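Local coordinates for protein tricorn protease (Thermoplasma acidophilum, PDB 1K32) that probably cleaves peptides as a serine protease of the proteasome pathway, in a large assembly of six chains whose beta propellers are thought to gate substrate, at residues V200-H205 and I216-D221; F225-S230 and L238-S243. One frame throughout, in Å; residues are numbered along the deposited sequence.

Interaction 1 of 2, residues V200-H205 and I216-D221; sequences VDMSTH and IYFITD
V200, the last residue of the outer strand of one beta-propeller blade, reaches toward F218 on strand 215-220 of the following blade, its CG1 lying 4.4 Å from F218 CZ. This is an interblade contact, made by the connection that carries the chain across to strand 207-212. M202 points at the same ring, its side chain and that of F218 running head-on toward each other. Its SD sits 5.2 Å from the F218 ring centroid and 67° off the ring normal, an oblique Met-aromatic contact. Two residues on, apolar packing gives way to a polar relay. T204 OG1 donates to T220 OG1 at 2.5 Å, the two side chains crossing at about a right angle, while T204 CB lies 3.6 Å from D221 OD2. H205 takes part through its backbone, its imidazole being held by F171 and G185. A water bridges H205 N and D221 OD2, donating to the carboxylate oxygen at 2.8 Å; the other oxygen, D221 OD1, is bonded to G178 N. T220 has OG1 anti to its own N (chi1 -167°), which aims the hydroxyl at the loop. With T204 supplying one hydrogen, T220 OG1 passes its own to H205 O at 2.8 Å, approaching from above the carbonyl plane, 56° out of it.

Interaction 2 of 2, residues F225-S230 and L238-S243; sequences FGQIYS and LRKHTS
Y229 and K240 lie side by side and point the same way, the aliphatic chain of the lysine running along the tyrosine ring from K240 CB, 3.6 Å from Y229 CE2, to CD near the phenol oxygen. L238 adds its CD1 at 4.0 Å from Y229 CD2. S230 and R239, whose side chains share the other face, form a hydrogen-bonded pair, S230 N to R239 O at 3.0 Å and R239 N to S230 O at 2.9 Å, the latter in the carbonyl plane. Y229 and K240 form the adjoining non-hydrogen-bonded pair of this antiparallel hairpin, which builds the outer edge of a propeller blade. Farther along, H241 N still bonds I228 O, nearly along the C=O axis, but the chain then bends and a side chain replaces the backbone as acceptor: I228 N donates to T242 OG1 at 2.9 Å, with an angle of 163° at the hydrogen. T242 CG2 meanwhile packs on I228 CB, 3.9 Å away. The bend at the end of K240 (chi4 -64°) brings NZ round to T242 O at 2.8 Å, fastening the lysine to its own segment. Y229 OH is hydrogen-bonded to D223 OD1, and F218, T220 and I222 also touch the tyrosine. With Y229 reduced to an alanine, the K240 chain and L238 CD1 would probably lose the surface they rest on, and D223 its hydroxyl partner. S230 OG is held by R215 NH2, and the H241 ring meets those of Y217 and F270.

From the N terminus, the chain leaves strand 195-200 of one blade, forms strand 207-212 of the next and turns back along strand 215-220, where interaction 1 closes the first loop against the interblade connection. It then passes through the short turn after D221 into strand 227-232 and returns along 239-240, and interaction 2 closes this last hairpin of the blade. The two closures follow in series, neither enclosing nor crossing the other. Strands 215-220 and 227-232 are neighbours in one sheet, with probable hydrogen bonds from Y229 N to F218 O and from Q227 N to T220 O. Interaction 1 thus ties the blade to its predecessor, and interaction 2 attaches its outermost strand.

Interaction 1 of 2, residues V200-H205 and I216-D221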
ATOM      1  N   VAL A 200      77.371   4.575  24.468  1.00 28.58           N
ATOM      2  CA  VAL A 200      77.043   5.944  24.084  1.00 27.67           C
ATOM      3  C   VAL A 200      75.650   6.321  24.600  1.00 28.88           C
ATOM      4  O   VAL A 200      74.623   5.873  24.081  1.00 27.90           O
ATOM      5  CB  VAL A 200      77.114   6.135  22.564  1.00 26.85           C
ATOM      6  CG1 VAL A 200      76.737   7.564  22.204  1.00 28.01           C
ATOM      7  CG2 VAL A 200      78.528   5.843  22.078  1.00 25.66           C
ATOM      8  N   ASP A 201      75.652   7.129  25.654  1.00 27.25           N
ATOM      9  CA  ASP A 201      74.456   7.621  26.305  1.00 27.71           C
ATOM     10  C   ASP A 201      74.756   9.089  26.620  1.00 27.76           C
ATOM     11  O   ASP A 201      75.350   9.403  27.644  1.00 27.54           O
ATOM     12  CB  ASP A 201      74.207   6.836  27.602  1.00 27.23           C
ATOM     13  CG  ASP A 201      72.859   7.153  28.234  1.00 29.60           C
ATOM     14  OD1 ASP A 201      72.400   8.311  28.116  1.00 28.86           O
ATOM     15  OD2 ASP A 201      72.268   6.248  28.868  1.00 30.40           O
ATOM     16  N   MET A 202      74.365   9.979  25.716  1.00 29.21           N
ATOM     17  CA  MET A 202      74.594  11.411  25.883  1.00 28.21           C
ATOM     18  C   MET A 202      73.298  12.106  26.273  1.00 28.36           C
ATOM     19  O   MET A 202      72.222  11.516  26.192  1.00 27.57           O
ATOM     20  CB  MET A 202      75.126  12.008  24.577  1.00 28.95           C
ATOM     21  CG  MET A 202      76.515  11.505  24.202  1.00 32.80           C
ATOM     22  SD  MET A 202      77.081  12.007  22.565  1.00 32.56           S
ATOM     23  CE  MET A 202      76.628  10.678  21.664  1.00 38.25           C
ATOM     24  N   SER A 203      73.399  13.363  26.692  1.00 27.30           N
ATOM     25  CA  SER A 203      72.220  14.107  27.084  1.00 27.36           C
ATOM     26  C   SER A 203      71.277  14.284  25.900  1.00 27.79           C
ATOM     27  O   SER A 203      70.061  14.333  26.085  1.00 27.39           O
ATOM     28  CB  SER A 203      72.607  15.475  27.658  1.00 27.94           C
ATOM     29  OG  SER A 203      73.207  16.293  26.672  1.00 30.41           O
ATOM     30  N   THR A 204      71.836  14.367  24.690  1.00 26.54           N
ATOM     31  CA  THR A 204      71.044  14.535  23.476  1.00 25.08           C
ATOM     32  C   THR A 204      70.886  13.235  22.674  1.00 25.40           C
ATOM     33  O   THR A 204      71.499  12.219  22.979  1.00 26.17           O
ATOM     34  CB  THR A 204      71.651  15.631  22.547  1.00 26.18           C
ATOM     35  OG1 THR A 204      72.984  15.260  22.166  1.00 25.22           O
ATOM     36  CG2 THR A 204      71.695  16.985  23.276  1.00 26.45           C
ATOM     37  N   HIS A 205      70.058  13.301  21.641  1.00 25.45           N
ATOM     38  CA  HIS A 205      69.740  12.178  20.766  1.00 24.23           C
ATOM     39  C   HIS A 205      70.832  11.816  19.755  1.00 23.59           C
ATOM     40  O   HIS A 205      71.319  12.667  19.028  1.00 23.01           O
ATOM     41  CB  HIS A 205      68.452  12.509  20.017  1.00 23.96           C
ATOM     42  CG  HIS A 205      68.085  11.513  18.964  1.00 25.77           C
ATOM     43  ND1 HIS A 205      67.723  10.216  19.262  1.00 25.38           N
ATOM     44  CD2 HIS A 205      67.957  11.642  17.625  1.00 25.30           C
ATOM     45  CE1 HIS A 205      67.379   9.594  18.150  1.00 26.96           C
ATOM     46  NE2 HIS A 205      67.511  10.436  17.143  1.00 26.93           N
ATOM     47  N   ILE A 216      83.011   4.822  15.926  1.00 30.43           N
ATOM     48  CA  ILE A 216      81.599   4.860  15.602  1.00 29.53           C
ATOM     49  C   ILE A 216      81.274   6.311  15.298  1.00 27.32           C
ATOM     50  O   ILE A 216      81.471   7.181  16.141  1.00 28.91           O
ATOM     51  CB  ILE A 216      80.711   4.405  16.794  1.00 29.70           C
ATOM     52  CG1 ILE A 216      81.134   3.020  17.276  1.00 29.95           C
ATOM     53  CG2 ILE A 216      79.239   4.383  16.371  1.00 29.23           C
ATOM     54  CD1 ILE A 216      80.454   2.590  18.569  1.00 29.60           C
ATOM     55  N   TYR A 217      80.812   6.580  14.088  1.00 26.76           N
ATOM     56  CA  TYR A 217      80.426   7.935  13.732  1.00 25.91           C
ATOM     57  C   TYR A 217      78.908   8.046  13.805  1.00 25.23           C
ATOM     58  O   TYR A 217      78.178   7.084  13.511  1.00 21.92           O
ATOM     59  CB  TYR A 217      80.931   8.295  12.336  1.00 28.41           C
ATOM     60  CG  TYR A 217      82.434   8.431  12.272  1.00 30.12           C
ATOM     61  CD1 TYR A 217      83.261   7.304  12.293  1.00 30.79           C
ATOM     62  CD2 TYR A 217      83.030   9.689  12.216  1.00 30.24           C
ATOM     63  CE1 TYR A 217      84.644   7.432  12.259  1.00 33.07           C
ATOM     64  CE2 TYR A 217      84.401   9.832  12.185  1.00 31.27           C
ATOM     65  CZ  TYR A 217      85.208   8.705  12.207  1.00 32.96           C
ATOM     66  OH  TYR A 217      86.575   8.864  12.181  1.00 32.29           O
ATOM     67  N   PHE A 218      78.432   9.218  14.216  1.00 24.24           N
ATOM     68  CA  PHE A 218      77.003   9.438  14.361  1.00 23.39           C
ATOM     69  C   PHE A 218      76.670  10.918  14.392  1.00 24.64           C
ATOM     70  O   PHE A 218      77.561  11.779  14.357  1.00 24.72           O
ATOM     71  CB  PHE A 218      76.500   8.767  15.649  1.00 22.76           C
ATOM     72  CG  PHE A 218      77.230   9.208  16.888  1.00 23.21           C
ATOM     73  CD1 PHE A 218      76.895  10.396  17.528  1.00 22.54           C
ATOM     74  CD2 PHE A 218      78.274   8.441  17.403  1.00 23.45           C
ATOM     75  CE1 PHE A 218      77.598  10.816  18.671  1.00 23.36           C
ATOM     76  CE2 PHE A 218      78.978   8.846  18.537  1.00 23.50           C
ATOM     77  CZ  PHE A 218      78.639  10.043  19.173  1.00 22.92           C
ATOM     78  N   ILE A 219      75.381  11.209  14.492  1.00 22.94           N
ATOM     79  CA  ILE A 219      74.929  12.585  14.516  1.00 23.10           C
ATOM     80  C   ILE A 219      74.203  12.960  15.799  1.00 24.54           C
ATOM     81  O   ILE A 219      73.419  12.168  16.338  1.00 21.95           O
ATOM     82  CB  ILE A 219      73.984  12.860  13.323  1.00 23.75           C
ATOM     83  CG1 ILE A 219      74.747  12.699  12.003  1.00 22.42           C
ATOM     84  CG2 ILE A 219      73.367  14.262  13.450  1.00 22.34           C
ATOM     85  CD1 ILE A 219      73.859  12.735  10.776  1.00 22.95           C
ATOM     86  N   THR A 220      74.478  14.169  16.298  1.00 24.38           N
ATOM     87  CA  THR A 220      73.788  14.679  17.484  1.00 24.45           C
ATOM     88  C   THR A 220      73.917  16.191  17.560  1.00 23.87           C
ATOM     89  O   THR A 220      74.782  16.777  16.922  1.00 24.62           O
ATOM     90  CB  THR A 220      74.295  14.040  18.794  1.00 25.84           C
ATOM     91  OG1 THR A 220      73.379  14.359  19.849  1.00 28.15           O
ATOM     92  CG2 THR A 220      75.671  14.547  19.155  1.00 25.64           C
ATOM     93  N   ASP A 221      73.044  16.832  18.319  1.00 23.11           N
ATOM     94  CA  ASP A 221      73.095  18.284  18.417  1.00 27.28           C
ATOM     95  C   ASP A 221      73.399  18.753  19.836  1.00 28.12           C
ATOM     96  O   ASP A 221      72.896  19.785  20.288  1.00 27.99           O
ATOM     97  CB  ASP A 221      71.778  18.890  17.914  1.00 24.73           C
ATOM     98  CG  ASP A 221      70.566  18.396  18.691  1.00 26.60           C
ATOM     99  OD1 ASP A 221      69.426  18.682  18.264  1.00 24.84           O
ATOM    100  OD2 ASP A 221      70.744  17.728  19.730  1.00 26.00           O
TER
HETATM  101  O   HOH W   1      68.685  15.867  20.195  1.00 19.57           O

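Interaction 2 of 2, residues F225-S230 and L238-S243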
ATOM      1  N   PHE A 225      73.482  22.340  17.462  1.00 28.07           N
ATOM      2  CA  PHE A 225      73.148  22.136  16.058  1.00 27.30           C
ATOM      3  C   PHE A 225      73.635  20.746  15.662  1.00 25.71           C
ATOM      4  O   PHE A 225      74.600  20.247  16.235  1.00 23.62           O
ATOM      5  CB  PHE A 225      73.860  23.190  15.207  1.00 26.35           C
ATOM      6  CG  PHE A 225      73.225  23.435  13.868  1.00 23.68           C
ATOM      7  CD1 PHE A 225      72.232  24.398  13.725  1.00 24.51           C
ATOM      8  CD2 PHE A 225      73.627  22.716  12.753  1.00 25.31           C
ATOM      9  CE1 PHE A 225      71.643  24.649  12.477  1.00 26.26           C
ATOM     10  CE2 PHE A 225      73.049  22.952  11.499  1.00 26.24           C
ATOM     11  CZ  PHE A 225      72.054  23.924  11.358  1.00 25.81           C
ATOM     12  N   GLY A 226      72.970  20.123  14.690  1.00 24.15           N
ATOM     13  CA  GLY A 226      73.387  18.799  14.268  1.00 21.12           C
ATOM     14  C   GLY A 226      74.787  18.801  13.682  1.00 21.42           C
ATOM     15  O   GLY A 226      75.114  19.618  12.831  1.00 20.15           O
ATOM     16  N   GLN A 227      75.625  17.892  14.154  1.00 21.88           N
ATOM     17  CA  GLN A 227      76.990  17.776  13.650  1.00 22.29           C
ATOM     18  C   GLN A 227      77.377  16.304  13.673  1.00 22.17           C
ATOM     19  O   GLN A 227      76.705  15.483  14.307  1.00 21.26           O
ATOM     20  CB  GLN A 227      77.980  18.541  14.541  1.00 23.62           C
ATOM     21  CG  GLN A 227      77.567  19.970  14.897  1.00 23.48           C
ATOM     22  CD  GLN A 227      77.651  20.929  13.728  1.00 21.55           C
ATOM     23  OE1 GLN A 227      77.221  22.078  13.829  1.00 24.61           O
ATOM     24  NE2 GLN A 227      78.216  20.474  12.622  1.00 16.24           N
ATOM     25  N   ILE A 228      78.460  15.978  12.983  1.00 21.18           N
ATOM     26  CA  ILE A 228      78.962  14.619  12.970  1.00 23.17           C
ATOM     27  C   ILE A 228      79.996  14.497  14.084  1.00 23.63           C
ATOM     28  O   ILE A 228      80.896  15.326  14.194  1.00 24.28           O
ATOM     29  CB  ILE A 228      79.626  14.285  11.616  1.00 23.09           C
ATOM     30  CG1 ILE A 228      78.604  14.467  10.492  1.00 23.04           C
ATOM     31  CG2 ILE A 228      80.161  12.849  11.624  1.00 21.54           C
ATOM     32  CD1 ILE A 228      79.158  14.154   9.117  1.00 27.23           C
ATOM     33  N   TYR A 229      79.835  13.482  14.926  1.00 22.94           N
ATOM     34  CA  TYR A 229      80.751  13.204  16.036  1.00 22.01           C
ATOM     35  C   TYR A 229      81.206  11.755  15.900  1.00 22.73           C
ATOM     36  O   TYR A 229      80.740  11.032  15.012  1.00 20.57           O
ATOM     37  CB  TYR A 229      80.045  13.336  17.394  1.00 23.05           C
ATOM     38  CG  TYR A 229      79.612  14.735  17.777  1.00 24.57           C
ATOM     39  CD1 TYR A 229      78.495  15.322  17.190  1.00 24.56           C
ATOM     40  CD2 TYR A 229      80.331  15.478  18.718  1.00 26.04           C
ATOM     41  CE1 TYR A 229      78.102  16.600  17.519  1.00 26.81           C
ATOM     42  CE2 TYR A 229      79.947  16.772  19.061  1.00 25.82           C
ATOM     43  CZ  TYR A 229      78.829  17.325  18.451  1.00 27.19           C
ATOM     44  OH  TYR A 229      78.434  18.605  18.738  1.00 26.37           O
ATOM     45  N   SER A 230      82.105  11.334  16.782  1.00 22.52           N
ATOM     46  CA  SER A 230      82.560   9.950  16.786  1.00 26.85           C
ATOM     47  C   SER A 230      83.194   9.613  18.133  1.00 27.64           C
ATOM     48  O   SER A 230      83.565  10.512  18.901  1.00 26.04           O
ATOM     49  CB  SER A 230      83.558   9.691  15.647  1.00 26.38           C
ATOM     50  OG  SER A 230      84.831  10.239  15.930  1.00 28.68           O
ATOM     51  N   LEU A 238      85.375  11.297  22.683  1.00 33.62           N
ATOM     52  CA  LEU A 238      84.415  11.980  21.822  1.00 34.42           C
ATOM     53  C   LEU A 238      85.051  13.076  20.980  1.00 34.17           C
ATOM     54  O   LEU A 238      85.767  13.929  21.501  1.00 33.52           O
ATOM     55  CB  LEU A 238      83.284  12.588  22.664  1.00 33.85           C
ATOM     56  CG  LEU A 238      82.216  13.396  21.920  1.00 33.02           C
ATOM     57  CD1 LEU A 238      81.373  12.465  21.062  1.00 32.36           C
ATOM     58  CD2 LEU A 238      81.336  14.128  22.927  1.00 33.66           C
ATOM     59  N   ARG A 239      84.768  13.051  19.680  1.00 34.15           N
ATOM     60  CA  ARG A 239      85.276  14.050  18.746  1.00 34.96           C
ATOM     61  C   ARG A 239      84.147  14.689  17.935  1.00 34.25           C
ATOM     62  O   ARG A 239      83.152  14.040  17.609  1.00 30.37           O
ATOM     63  CB  ARG A 239      86.283  13.424  17.782  1.00 36.41           C
ATOM     64  CG  ARG A 239      87.513  12.858  18.455  1.00 41.03           C
ATOM     65  CD  ARG A 239      88.413  12.167  17.455  1.00 43.76           C
ATOM     66  NE  ARG A 239      89.509  11.469  18.117  1.00 47.15           N
ATOM     67  CZ  ARG A 239      90.413  10.730  17.486  1.00 48.20           C
ATOM     68  NH1 ARG A 239      91.375  10.132  18.177  1.00 48.95           N
ATOM     69  NH2 ARG A 239      90.355  10.587  16.166  1.00 48.53           N
ATOM     70  N   LYS A 240      84.322  15.967  17.612  1.00 33.25           N
ATOM     71  CA  LYS A 240      83.352  16.725  16.827  1.00 32.44           C
ATOM     72  C   LYS A 240      84.008  17.007  15.474  1.00 32.81           C
ATOM     73  O   LYS A 240      85.014  17.711  15.410  1.00 33.50           O
ATOM     74  CB  LYS A 240      83.022  18.031  17.561  1.00 32.56           C
ATOM     75  CG  LYS A 240      82.051  18.969  16.861  1.00 30.96           C
ATOM     76  CD  LYS A 240      81.769  20.161  17.767  1.00 34.02           C
ATOM     77  CE  LYS A 240      80.890  21.207  17.110  1.00 34.72           C
ATOM     78  NZ  LYS A 240      81.529  21.838  15.926  1.00 35.79           N
ATOM     79  N   HIS A 241      83.441  16.463  14.398  1.00 31.58           N
ATOM     80  CA  HIS A 241      84.021  16.631  13.069  1.00 31.50           C
ATOM     81  C   HIS A 241      83.450  17.667  12.111  1.00 30.61           C
ATOM     82  O   HIS A 241      83.998  17.852  11.028  1.00 30.41           O
ATOM     83  CB  HIS A 241      84.046  15.289  12.339  1.00 32.11           C
ATOM     84  CG  HIS A 241      84.757  14.215  13.091  1.00 33.56           C
ATOM     85  ND1 HIS A 241      84.114  13.377  13.974  1.00 35.16           N
ATOM     86  CD2 HIS A 241      86.064  13.864  13.122  1.00 35.07           C
ATOM     87  CE1 HIS A 241      84.994  12.558  14.519  1.00 36.77           C
ATOM     88  NE2 HIS A 241      86.185  12.831  14.020  1.00 36.86           N
ATOM     89  N   THR A 242      82.364  18.334  12.484  1.00 29.43           N
ATOM     90  CA  THR A 242      81.765  19.330  11.603  1.00 27.85           C
ATOM     91  C   THR A 242      81.272  20.532  12.372  1.00 26.96           C
ATOM     92  O   THR A 242      81.051  20.458  13.576  1.00 27.96           O
ATOM     93  CB  THR A 242      80.555  18.757  10.840  1.00 30.16           C
ATOM     94  OG1 THR A 242      79.533  18.377  11.776  1.00 26.92           O
ATOM     95  CG2 THR A 242      80.974  17.544  10.010  1.00 29.12           C
ATOM     96  N   SER A 243      81.083  21.636  11.658  1.00 27.72           N
ATOM     97  CA  SER A 243      80.594  22.875  12.250  1.00 27.92           C
ATOM     98  C   SER A 243      79.539  23.520  11.356  1.00 27.71           C
ATOM     99  O   SER A 243      79.619  24.703  11.047  1.00 28.74           O
ATOM    100  CB  SER A 243      81.753  23.855  12.468  1.00 29.51           C
ATOM    101  OG  SER A 243      82.601  23.414  13.507  1.00 31.06           O
TER